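Local coordinates for protein putative citrate lyase, alfa subunit (Streptococcus mutans, PDB 2HJ0) that is of unknown function but belongs to the CitF family of alpha subunits and folds round two mixed, largely parallel beta sheets flanked by helices, at residues His53-Lys58 with Gln202-Thr207; Tyr78-Val83 with Ile95-Ser100; Ile144-Ser147 with Arg153-Ala156; Ile160-Ala165 with Met194-Tyr199. All coordinates share one frame; numbering follows the deposited sequence.

Interaction 1 (His53-Lys58 with Gln202-Thr207); sequences HEAIEK and QVVIVT
No flat group lies between Ala-55 and Val-204, whose methyls meet directly; the one planar side chain close by, the amide of Gln-202, sits near the backbone of Lys-58. The setting is the largely parallel sheet of a Rossmann-like alpha/beta fold, with helix 52-58 lying against a face of the inner strand 202-207. Side chains alternate along that strand: Gln-202 and Val-204 set out toward the helix, whereas Val-203 turns to the other face and packs on helix 191-199. Ala-55 suits its place because a lone methyl lets the helix come close, its CA being 7.1 Å from the CA of Val-204. Branched Val-204 suits an extended strand and offers the helix a compact apolar surface. The far side of the helix has its own neighbours, since Ile-56 points away from the strand and packs on Glu-86 and Ile-87 of helix 79-89. Lys-58 begins its side chain beside the strand and then leads its amino end away, and its side chain also touches Tyr-227 of the adjoining strand 227-230. The contact is thus small and wholly apolar at its centre. In Val-204, CG1 stands anti to the backbone N (chi1 170°), and this branch reaches the helix, 4.0 Å from CB of Ala-55.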
loop_
_atom_site.group_PDB
_atom_site.type_symbol
_atom_site.label_atom_id
_atom_site.label_comp_id
_atom_site.label_asym_id
_atom_site.label_seq_id
_atom_site.Cartn_x
_atom_site.Cartn_y
_atom_site.Cartn_z
ATOM N N HIS A 53 10.321 -0.433 26.390
ATOM C CA HIS A 53 9.544 0.023 27.545
ATOM C C HIS A 53 8.729 1.272 27.200
ATOM O O HIS A 53 7.502 1.255 27.302
ATOM C CB HIS A 53 10.467 0.318 28.744
ATOM C CG HIS A 53 9.730 0.567 30.028
ATOM N ND1 HIS A 53 9.557 -0.408 30.987
ATOM C CD2 HIS A 53 9.057 1.655 30.476
ATOM C CE1 HIS A 53 8.806 0.067 31.966
ATOM N NE2 HIS A 53 8.489 1.316 31.680
ATOM N N GLU A 54 9.411 2.347 26.795
ATOM C CA GLU A 54 8.743 3.601 26.441
ATOM C C GLU A 54 7.733 3.388 25.313
ATOM O O GLU A 54 6.725 4.088 25.215
ATOM C CB GLU A 54 9.769 4.650 26.014
ATOM C CG GLU A 54 9.199 6.044 25.816
ATOM C CD GLU A 54 10.231 7.034 25.283
ATOM O OE1 GLU A 54 9.902 8.236 25.177
ATOM O OE2 GLU A 54 11.371 6.621 24.963
ATOM N N ALA A 55 8.005 2.418 24.457
ATOM C CA ALA A 55 7.095 2.143 23.372
ATOM C C ALA A 55 5.782 1.665 23.964
ATOM O O ALA A 55 4.718 2.160 23.604
ATOM C CB ALA A 55 7.677 1.071 22.452
ATOM N N ILE A 56 5.859 0.696 24.875
ATOM C CA ILE A 56 4.665 0.132 25.514
ATOM C C ILE A 56 3.935 1.236 26.257
ATOM O O ILE A 56 2.704 1.305 26.276
ATOM C CB ILE A 56 5.045 -0.988 26.511
ATOM C CG1 ILE A 56 5.854 -2.065 25.782
ATOM C CG2 ILE A 56 3.792 -1.595 27.114
ATOM C CD1 ILE A 56 6.458 -3.119 26.672
ATOM N N GLU A 57 4.729 2.114 26.847
ATOM C CA GLU A 57 4.216 3.224 27.616
ATOM C C GLU A 57 3.485 4.224 26.729
ATOM O O GLU A 57 2.264 4.379 26.814
ATOM C CB GLU A 57 5.374 3.907 28.330
ATOM C CG GLU A 57 4.964 4.899 29.386
ATOM C CD GLU A 57 6.107 5.814 29.766
ATOM O OE1 GLU A 57 6.373 6.791 29.015
ATOM O OE2 GLU A 57 6.753 5.536 30.802
ATOM N N LYS A 58 4.224 4.897 25.861
ATOM C CA LYS A 58 3.605 5.885 24.995
ATOM C C LYS A 58 2.536 5.321 24.073
ATOM O O LYS A 58 1.862 6.072 23.371
ATOM C CB LYS A 58 4.670 6.615 24.169
ATOM C CG LYS A 58 5.548 7.544 25.009
ATOM C CD LYS A 58 6.314 8.555 24.158
ATOM C CE LYS A 58 5.352 9.415 23.302
ATOM N NZ LYS A 58 6.037 10.401 22.396
ATOM N N GLN A 202 -2.246 1.162 16.415
ATOM C CA GLN A 202 -0.933 1.703 16.652
ATOM C C GLN A 202 0.118 0.680 16.228
ATOM O O GLN A 202 0.005 -0.520 16.524
ATOM C CB GLN A 202 -0.771 2.077 18.120
ATOM C CG GLN A 202 -1.208 3.481 18.395
ATOM C CD GLN A 202 -0.769 3.949 19.733
ATOM O OE1 GLN A 202 -1.201 3.428 20.753
ATOM N NE2 GLN A 202 0.105 4.943 19.751
ATOM N N VAL A 203 1.129 1.169 15.515
ATOM C CA VAL A 203 2.214 0.334 15.020
ATOM C C VAL A 203 3.556 0.790 15.576
ATOM O O VAL A 203 3.914 1.964 15.487
ATOM C CB VAL A 203 2.264 0.365 13.456
ATOM C CG1 VAL A 203 3.553 -0.267 12.939
ATOM C CG2 VAL A 203 1.049 -0.369 12.883
ATOM N N VAL A 204 4.288 -0.152 16.160
ATOM C CA VAL A 204 5.610 0.113 16.719
ATOM C C VAL A 204 6.601 -0.771 15.968
ATOM O O VAL A 204 6.563 -1.987 16.132
ATOM C CB VAL A 204 5.676 -0.275 18.212
ATOM C CG1 VAL A 204 7.115 -0.230 18.701
ATOM C CG2 VAL A 204 4.836 0.658 19.027
ATOM N N ILE A 205 7.463 -0.199 15.132
ATOM C CA ILE A 205 8.424 -1.055 14.447
ATOM C C ILE A 205 9.727 -1.025 15.256
ATOM O O ILE A 205 10.167 0.040 15.700
ATOM C CB ILE A 205 8.702 -0.633 12.936
ATOM C CG1 ILE A 205 9.641 0.559 12.875
ATOM C CG2 ILE A 205 7.415 -0.325 12.184
ATOM C CD1 ILE A 205 11.034 0.127 12.630
ATOM N N VAL A 206 10.311 -2.202 15.476
ATOM C CA VAL A 206 11.554 -2.350 16.241
ATOM C C VAL A 206 12.654 -2.700 15.247
ATOM O O VAL A 206 12.674 -3.801 14.675
ATOM C CB VAL A 206 11.438 -3.501 17.273
ATOM C CG1 VAL A 206 12.647 -3.504 18.211
ATOM C CG2 VAL A 206 10.142 -3.371 18.029
ATOM N N THR A 207 13.565 -1.763 15.028
ATOM C CA THR A 207 14.619 -2.018 14.072
ATOM C C THR A 207 15.940 -2.331 14.709
ATOM O O THR A 207 16.215 -1.998 15.868
ATOM C CB THR A 207 14.832 -0.844 13.101
ATOM O OG1 THR A 207 15.678 -1.264 12.016
ATOM C CG2 THR A 207 15.466 0.321 13.819
#

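Interaction 2 (Tyr78-Val83 with Ile95-Ser100); sequences YVMNMV and ISIAPS
Met-80, in the first turn of helix 79-89, faces strand 95-99 with its CA 8.5 Å from the CA of Pro-99, a spacing that leaves room for one layer of side chains. The helix and strand are consecutive parts of a beta-alpha-beta unit that starts with strand 66-69. Met-80, present as selenomethionine, is the residue of 78-83 that reaches residues 95-100. Its chain bends at both chi2 and chi3 instead of running straight, and the bend lays the selenium against the strand: SE is 3.7 Å from CD1 of Ile-97, while CB of Pro-99 touches the same SE more loosely at 4.4 Å. Ile-97 and Pro-99 are two residues apart, so the alternation of the strand presents both to the helix. The side chain of Ile-97 meets that of Met-80 at about a right angle, and its CG1, roughly anti to the backbone N (chi1 -151°), carries CD1 out to the selenium. A long unbranched side chain suits the helix position because it can bend to fit between a branched residue and a rigid ring. Phe-69, Ile-102 and His-106 also pack on Met-80, and Asp-77 holds the start of the helix by accepting from the Met-80 backbone N. The contact itself is entirely apolar. Dispersion between a thioether side chain, present here as its selenium analogue, and hydrocarbon groups has little directional demand, which implies that helix and strand are matched here by shape and by burial of greasy surface, with directional bonding left to their surroundings.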
loop_
_atom_site.group_PDB
_atom_site.type_symbol
_atom_site.label_atom_id
_atom_site.label_comp_id
_atom_site.label_asym_id
_atom_site.label_seq_id
_atom_site.Cartn_x
_atom_site.Cartn_y
_atom_site.Cartn_z
ATOM N N TYR A 78 13.554 -12.208 17.897
ATOM C CA TYR A 78 13.856 -11.667 19.213
ATOM C C TYR A 78 12.767 -10.704 19.672
ATOM O O TYR A 78 12.580 -10.508 20.866
ATOM C CB TYR A 78 15.180 -10.915 19.193
ATOM C CG TYR A 78 16.424 -11.771 19.134
ATOM C CD1 TYR A 78 17.669 -11.181 18.940
ATOM C CD2 TYR A 78 16.369 -13.157 19.273
ATOM C CE1 TYR A 78 18.831 -11.935 18.880
ATOM C CE2 TYR A 78 17.541 -13.929 19.217
ATOM C CZ TYR A 78 18.772 -13.300 19.015
ATOM O OH TYR A 78 19.944 -14.021 18.921
ATOM N N VAL A 79 12.059 -10.105 18.715
ATOM C CA VAL A 79 11.005 -9.135 18.993
ATOM C C VAL A 79 9.884 -9.649 19.880
ATOM O O VAL A 79 9.536 -8.992 20.845
ATOM C CB VAL A 79 10.400 -8.602 17.682
ATOM C CG1 VAL A 79 9.335 -7.561 17.970
ATOM C CG2 VAL A 79 11.496 -8.018 16.818
HETATM N N MSE A 80 9.322 -10.812 19.564
HETATM C CA MSE A 80 8.236 -11.387 20.364
HETATM C C MSE A 80 8.599 -11.479 21.846
HETATM O O MSE A 80 7.969 -10.833 22.677
HETATM C CB MSE A 80 7.876 -12.790 19.854
HETATM C CG MSE A 80 6.525 -12.918 19.121
HETATM SE SE MSE A 80 4.982 -13.593 20.168
HETATM C CE MSE A 80 5.128 -15.510 19.805
ATOM N N ASN A 81 9.616 -12.281 22.165
ATOM C CA ASN A 81 10.044 -12.478 23.550
ATOM C C ASN A 81 10.431 -11.174 24.204
ATOM O O ASN A 81 10.285 -10.995 25.412
ATOM C CB ASN A 81 11.241 -13.430 23.638
ATOM C CG ASN A 81 10.954 -14.792 23.047
ATOM O OD1 ASN A 81 9.827 -15.285 23.091
ATOM N ND2 ASN A 81 11.983 -15.418 22.505
HETATM N N MSE A 82 10.938 -10.266 23.393
HETATM C CA MSE A 82 11.362 -8.965 23.874
HETATM C C MSE A 82 10.172 -8.149 24.399
HETATM O O MSE A 82 10.118 -7.812 25.581
HETATM C CB MSE A 82 12.045 -8.225 22.732
HETATM C CG MSE A 82 13.031 -7.164 23.150
HETATM SE SE MSE A 82 13.857 -6.453 21.569
HETATM C CE MSE A 82 14.972 -7.943 21.098
ATOM N N VAL A 83 9.224 -7.840 23.516
ATOM C CA VAL A 83 8.057 -7.057 23.897
ATOM C C VAL A 83 7.287 -7.691 25.049
ATOM O O VAL A 83 7.116 -7.078 26.105
ATOM C CB VAL A 83 7.102 -6.869 22.701
ATOM C CG1 VAL A 83 5.863 -6.096 23.121
ATOM C CG2 VAL A 83 7.817 -6.141 21.592
ATOM N N ILE A 95 -3.521 -10.013 28.141
ATOM C CA ILE A 95 -3.225 -9.529 26.800
ATOM C C ILE A 95 -3.578 -10.576 25.771
ATOM O O ILE A 95 -3.364 -11.768 25.983
ATOM C CB ILE A 95 -1.730 -9.157 26.635
ATOM C CG1 ILE A 95 -1.430 -7.896 27.448
ATOM C CG2 ILE A 95 -1.394 -8.920 25.162
ATOM C CD1 ILE A 95 -2.320 -6.736 27.087
ATOM N N SER A 96 -4.139 -10.120 24.658
ATOM C CA SER A 96 -4.527 -11.017 23.578
ATOM C C SER A 96 -3.431 -10.987 22.512
ATOM O O SER A 96 -3.147 -9.949 21.926
ATOM C CB SER A 96 -5.862 -10.561 23.001
ATOM O OG SER A 96 -6.461 -11.624 22.307
ATOM N N ILE A 97 -2.827 -12.136 22.264
ATOM C CA ILE A 97 -1.733 -12.230 21.313
ATOM C C ILE A 97 -2.207 -12.646 19.898
ATOM O O ILE A 97 -3.010 -13.574 19.733
ATOM C CB ILE A 97 -0.680 -13.232 21.894
ATOM C CG1 ILE A 97 0.726 -12.922 21.420
ATOM C CG2 ILE A 97 -1.002 -14.662 21.454
ATOM C CD1 ILE A 97 1.712 -13.962 21.913
ATOM N N ALA A 98 -1.732 -11.937 18.879
ATOM C CA ALA A 98 -2.119 -12.253 17.509
ATOM C C ALA A 98 -0.923 -12.305 16.551
ATOM O O ALA A 98 -0.859 -11.558 15.571
ATOM C CB ALA A 98 -3.158 -11.250 17.010
ATOM N N PRO A 99 0.055 -13.185 16.833
ATOM C CA PRO A 99 1.239 -13.317 15.972
ATOM C C PRO A 99 0.893 -14.059 14.678
ATOM O O PRO A 99 0.051 -14.956 14.683
ATOM C CB PRO A 99 2.204 -14.118 16.842
ATOM C CG PRO A 99 1.275 -15.019 17.605
ATOM C CD PRO A 99 0.150 -14.086 18.000
ATOM N N SER A 100 1.524 -13.679 13.569
ATOM C CA SER A 100 1.278 -14.362 12.303
ATOM C C SER A 100 1.589 -15.857 12.464
ATOM O O SER A 100 0.979 -16.685 11.793
ATOM C CB SER A 100 2.113 -13.744 11.188
ATOM O OG SER A 100 3.487 -13.740 11.502
#

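Interaction 3 (Ile144-Ser147 with Arg153-Ala156); sequences IIRS and RAIA
Arg-146 lays a face of its guanidinium over the methyl of Ala-154, with NE 3.7 Å from Ala-154 CB and the aliphatic CD also close at 4.0 Å from that CB. The opposite face has Ile-144 CG2, 3.5 Å above the plane and offset toward the rim, so the flat group is held between hydrocarbon on its two sides. Arg-153 approaches it obliquely: the two side chains cross at about a right angle, their guanidinium planes are 68° apart, and Arg-146 NE is 3.9 Å from Arg-153 NH2. What brings two arginines together is Glu-498, at the end of the neighbouring strand 493-498, whose OE1 forms a salt bridge with Arg-146 NE and whose OE2 forms one with Arg-153 NH1. Arg-153 NH1 also donates to the carbonyl of Arg-500. Further out, strand 143-145 is followed closely by helix 148-157, and Ser-147 is the N-cap, its OG accepting from the backbone N of Gly-150 and also bonding Asp-402. The chain then turns sharply into the helix, so that Ala-154 faces Arg-146, the residue just before the cap. Arginine suits position 146 because its extended chain, with CG beside the backbone N (chi1 -57°), reaches the carboxylate while its flat end packs between the methyls of Ala-154 and Ile-144. A carboxylate shared by two guanidinium groups probably offsets their mutual charge, and with both oxygens engaged it would tie the strand end and the helix to strand 493-498.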
loop_
_atom_site.group_PDB
_atom_site.type_symbol
_atom_site.label_atom_id
_atom_site.label_comp_id
_atom_site.label_asym_id
_atom_site.label_seq_id
_atom_site.Cartn_x
_atom_site.Cartn_y
_atom_site.Cartn_z
ATOM N N ILE A 144 -6.865 -19.895 18.899
ATOM C CA ILE A 144 -7.600 -19.822 17.632
ATOM C C ILE A 144 -6.627 -19.953 16.461
ATOM O O ILE A 144 -5.806 -19.071 16.219
ATOM C CB ILE A 144 -8.346 -18.480 17.462
ATOM C CG1 ILE A 144 -9.381 -18.299 18.576
ATOM C CG2 ILE A 144 -9.035 -18.438 16.095
ATOM C CD1 ILE A 144 -10.450 -19.361 18.597
ATOM N N ILE A 145 -6.701 -21.045 15.725
ATOM C CA ILE A 145 -5.789 -21.179 14.610
ATOM C C ILE A 145 -6.463 -20.773 13.323
ATOM O O ILE A 145 -7.586 -21.185 13.038
ATOM C CB ILE A 145 -5.271 -22.606 14.486
ATOM C CG1 ILE A 145 -4.193 -22.832 15.538
ATOM C CG2 ILE A 145 -4.709 -22.842 13.100
ATOM C CD1 ILE A 145 -3.893 -24.246 15.737
ATOM N N ARG A 146 -5.772 -19.943 12.556
ATOM C CA ARG A 146 -6.282 -19.472 11.279
ATOM C C ARG A 146 -5.191 -19.640 10.219
ATOM O O ARG A 146 -4.011 -19.588 10.541
ATOM C CB ARG A 146 -6.640 -17.991 11.372
ATOM C CG ARG A 146 -7.635 -17.608 12.444
ATOM C CD ARG A 146 -8.094 -16.169 12.186
ATOM N NE ARG A 146 -9.346 -15.858 12.853
ATOM C CZ ARG A 146 -9.441 -15.442 14.110
ATOM N NH1 ARG A 146 -10.632 -15.208 14.628
ATOM N NH2 ARG A 146 -8.356 -15.235 14.842
ATOM N N SER A 147 -5.587 -19.831 8.963
ATOM C CA SER A 147 -4.641 -19.960 7.864
ATOM C C SER A 147 -4.092 -18.557 7.590
ATOM O O SER A 147 -4.636 -17.569 8.099
ATOM C CB SER A 147 -5.346 -20.492 6.610
ATOM O OG SER A 147 -6.281 -19.552 6.092
ATOM N N ARG A 153 -8.110 -12.370 6.402
ATOM C CA ARG A 153 -9.550 -12.164 6.299
ATOM C C ARG A 153 -10.100 -11.586 7.601
ATOM O O ARG A 153 -10.801 -10.575 7.586
ATOM C CB ARG A 153 -10.282 -13.468 5.997
ATOM C CG ARG A 153 -11.796 -13.286 5.838
ATOM C CD ARG A 153 -12.581 -14.375 6.572
ATOM N NE ARG A 153 -12.482 -14.247 8.026
ATOM C CZ ARG A 153 -12.061 -15.215 8.836
ATOM N NH1 ARG A 153 -11.696 -16.382 8.333
ATOM N NH2 ARG A 153 -12.008 -15.022 10.147
ATOM N N ALA A 154 -9.778 -12.223 8.726
ATOM C CA ALA A 154 -10.258 -11.748 10.030
ATOM C C ALA A 154 -9.897 -10.295 10.306
ATOM O O ALA A 154 -10.762 -9.504 10.688
ATOM C CB ALA A 154 -9.730 -12.618 11.148
ATOM N N ILE A 155 -8.633 -9.939 10.115
ATOM C CA ILE A 155 -8.207 -8.580 10.372
ATOM C C ILE A 155 -8.945 -7.590 9.481
ATOM O O ILE A 155 -9.360 -6.534 9.940
ATOM C CB ILE A 155 -6.684 -8.445 10.195
ATOM C CG1 ILE A 155 -5.991 -9.371 11.197
ATOM C CG2 ILE A 155 -6.245 -6.993 10.393
ATOM C CD1 ILE A 155 -4.486 -9.346 11.158
ATOM N N ALA A 156 -9.155 -7.938 8.224
ATOM C CA ALA A 156 -9.841 -7.029 7.321
ATOM C C ALA A 156 -11.342 -6.937 7.574
ATOM O O ALA A 156 -11.943 -5.889 7.364
ATOM C CB ALA A 156 -9.578 -7.448 5.886
#

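Interaction 4 (Ile160-Ala165 with Met194-Tyr199); sequences IHIDVA and MIDAKY
Ile-162 and Asp-196 meet at about a right angle, the CD1 methyl of the isoleucine coming up to the carboxylate with 3.8 Å between Ile-162 CD1 and Asp-196 OD2. This joins helix 191-199 to strand 164-169 and the loop leading into it, on a face of the largely parallel sheet of a Rossmann-like alpha/beta fold. In Ile-162, CG1 lies beside the backbone N (chi1 -52°) and continues extended, which carries CD1 out toward the helix. The methylene of Asp-196 packs on the strand as well, its CB 4.2 Å from CB of Ala-165. Alanine suits that place because it lets the helix sit near the strand, and the longer isoleucine reaches the carboxylate. The aspartate is buried but well supplied with partners: OD1 forms a salt bridge with Arg-151 NH1, and OD2 a hydrogen bond with Ser-68 OG on strand 66-69. Its carboxylate therefore links the helix with helix 148-157 and the sheet, while the Ile-162 methyl lies against OD2 and, being apolar, takes no hydrogen bond. At the other end of the contact, His-161 is held by its NE2, bonded to the carbonyl of Ser-35, and the Tyr-199 hydroxyl reaches Glu-33. Between these two residues sits one water, over the centre of the imidazole face; it accepts from Ile-162 N at 2.7 Å and donates a weak bond to Tyr-199 O at 2.8 Å.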
loop_
_atom_site.group_PDB
_atom_site.type_symbol
_atom_site.label_atom_id
_atom_site.label_comp_id
_atom_site.label_asym_id
_atom_site.label_seq_id
_atom_site.Cartn_x
_atom_site.Cartn_y
_atom_site.Cartn_z
ATOM N N ILE A 160 -11.750 -9.070 14.344
ATOM C CA ILE A 160 -10.562 -9.112 15.189
ATOM C C ILE A 160 -9.921 -7.738 14.964
ATOM O O ILE A 160 -9.944 -7.228 13.846
ATOM C CB ILE A 160 -9.605 -10.215 14.742
ATOM C CG1 ILE A 160 -8.304 -10.154 15.538
ATOM C CG2 ILE A 160 -9.306 -10.050 13.281
ATOM C CD1 ILE A 160 -7.227 -11.055 14.996
ATOM N N HIS A 161 -9.353 -7.129 16.005
ATOM C CA HIS A 161 -8.765 -5.798 15.845
ATOM C C HIS A 161 -7.493 -5.610 16.666
ATOM O O HIS A 161 -7.500 -5.748 17.893
ATOM C CB HIS A 161 -9.809 -4.752 16.231
ATOM C CG HIS A 161 -9.610 -3.422 15.582
ATOM N ND1 HIS A 161 -8.795 -2.448 16.110
ATOM C CD2 HIS A 161 -10.121 -2.906 14.436
ATOM C CE1 HIS A 161 -8.809 -1.388 15.320
ATOM N NE2 HIS A 161 -9.607 -1.641 14.297
ATOM N N ILE A 162 -6.405 -5.267 15.988
ATOM C CA ILE A 162 -5.132 -5.097 16.663
ATOM C C ILE A 162 -4.959 -3.730 17.294
ATOM O O ILE A 162 -5.060 -2.708 16.622
ATOM C CB ILE A 162 -3.969 -5.347 15.694
ATOM C CG1 ILE A 162 -4.154 -6.700 15.007
ATOM C CG2 ILE A 162 -2.645 -5.339 16.448
ATOM C CD1 ILE A 162 -3.151 -6.959 13.888
ATOM N N ASP A 163 -4.699 -3.712 18.596
ATOM C CA ASP A 163 -4.503 -2.447 19.294
ATOM C C ASP A 163 -3.109 -1.919 19.014
ATOM O O ASP A 163 -2.928 -0.764 18.633
ATOM C CB ASP A 163 -4.680 -2.623 20.800
ATOM C CG ASP A 163 -6.122 -2.801 21.191
ATOM O OD1 ASP A 163 -6.915 -1.851 20.969
ATOM O OD2 ASP A 163 -6.466 -3.889 21.715
ATOM N N VAL A 164 -2.116 -2.772 19.210
ATOM C CA VAL A 164 -0.748 -2.367 18.974
ATOM C C VAL A 164 -0.006 -3.481 18.276
ATOM O O VAL A 164 -0.031 -4.634 18.712
ATOM C CB VAL A 164 -0.009 -2.061 20.284
ATOM C CG1 VAL A 164 1.410 -1.597 19.985
ATOM C CG2 VAL A 164 -0.753 -1.014 21.063
ATOM N N ALA A 165 0.662 -3.135 17.186
ATOM C CA ALA A 165 1.435 -4.120 16.455
ATOM C C ALA A 165 2.911 -3.827 16.643
ATOM O O ALA A 165 3.386 -2.742 16.304
ATOM C CB ALA A 165 1.081 -4.088 14.990
HETATM N N MSE A 194 3.140 -6.597 6.802
HETATM C CA MSE A 194 2.530 -5.507 6.041
HETATM C C MSE A 194 1.045 -5.337 6.281
HETATM O O MSE A 194 0.527 -4.224 6.222
HETATM C CB MSE A 194 2.785 -5.681 4.540
HETATM C CG MSE A 194 4.177 -5.255 4.106
HETATM SE SE MSE A 194 4.702 -5.955 2.375
HETATM C CE MSE A 194 4.366 -4.401 1.271
ATOM N N ILE A 195 0.351 -6.433 6.547
ATOM C CA ILE A 195 -1.072 -6.329 6.785
ATOM C C ILE A 195 -1.314 -5.774 8.182
ATOM O O ILE A 195 -2.232 -5.002 8.388
ATOM C CB ILE A 195 -1.747 -7.680 6.617
ATOM C CG1 ILE A 195 -3.220 -7.564 6.969
ATOM C CG2 ILE A 195 -1.072 -8.711 7.481
ATOM C CD1 ILE A 195 -3.966 -8.838 6.720
ATOM N N ASP A 196 -0.476 -6.154 9.137
ATOM C CA ASP A 196 -0.611 -5.648 10.486
ATOM C C ASP A 196 -0.511 -4.144 10.500
ATOM O O ASP A 196 -1.368 -3.466 11.038
ATOM C CB ASP A 196 0.490 -6.198 11.377
ATOM C CG ASP A 196 0.268 -7.641 11.747
ATOM O OD1 ASP A 196 0.000 -8.448 10.835
ATOM O OD2 ASP A 196 0.361 -7.966 12.948
ATOM N N ALA A 197 0.545 -3.612 9.908
ATOM C CA ALA A 197 0.751 -2.173 9.916
ATOM C C ALA A 197 -0.320 -1.420 9.170
ATOM O O ALA A 197 -0.446 -0.208 9.310
ATOM C CB ALA A 197 2.108 -1.844 9.331
ATOM N N LYS A 198 -1.092 -2.138 8.376
ATOM C CA LYS A 198 -2.141 -1.516 7.590
ATOM C C LYS A 198 -3.479 -1.435 8.331
ATOM O O LYS A 198 -4.239 -0.494 8.142
ATOM C CB LYS A 198 -2.277 -2.299 6.288
ATOM C CG LYS A 198 -3.319 -1.809 5.319
ATOM C CD LYS A 198 -3.177 -2.567 3.986
ATOM C CE LYS A 198 -1.746 -2.412 3.403
ATOM N NZ LYS A 198 -1.487 -3.151 2.120
ATOM N N TYR A 199 -3.753 -2.403 9.196
ATOM C CA TYR A 199 -5.010 -2.405 9.920
ATOM C C TYR A 199 -4.937 -2.139 11.422
ATOM O O TYR A 199 -5.951 -1.857 12.050
ATOM C CB TYR A 199 -5.714 -3.729 9.679
ATOM C CG TYR A 199 -6.172 -3.886 8.267
ATOM C CD1 TYR A 199 -7.317 -3.227 7.805
ATOM C CD2 TYR A 199 -5.456 -4.679 7.378
ATOM C CE1 TYR A 199 -7.736 -3.361 6.473
ATOM C CE2 TYR A 199 -5.855 -4.823 6.054
ATOM C CZ TYR A 199 -6.993 -4.164 5.603
ATOM O OH TYR A 199 -7.387 -4.306 4.293
HETATM O O HOH W 1 -6.284 -4.185 13.497
#

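How the interactions relate
All four contacts are largely buried and join helices or loops to one sheet, yet their chemistry differs. Interactions 1 and 2 rest on apolar side chains, though interaction 1 also has an amide near a backbone; they touch through Ile-56 and Val-83, where helices 52-58 and 79-89 lie together. Interactions 1 and 4 involve neighbouring strands, 202-207 and 164-169, linked by backbone pairing of Ala-165 with Gln-202 and Val-204; their helices lie on opposite faces of strand 202-207. Interactions 3 and 4 set charged side chains, bonded outside the segments, against hydrocarbon, and interaction 4 adds a bridging water; they meet where Ile-155 packs on Tyr-199 and Ile-162. Interaction 3, with a partly exposed arginine, lies closest to the chain's centre.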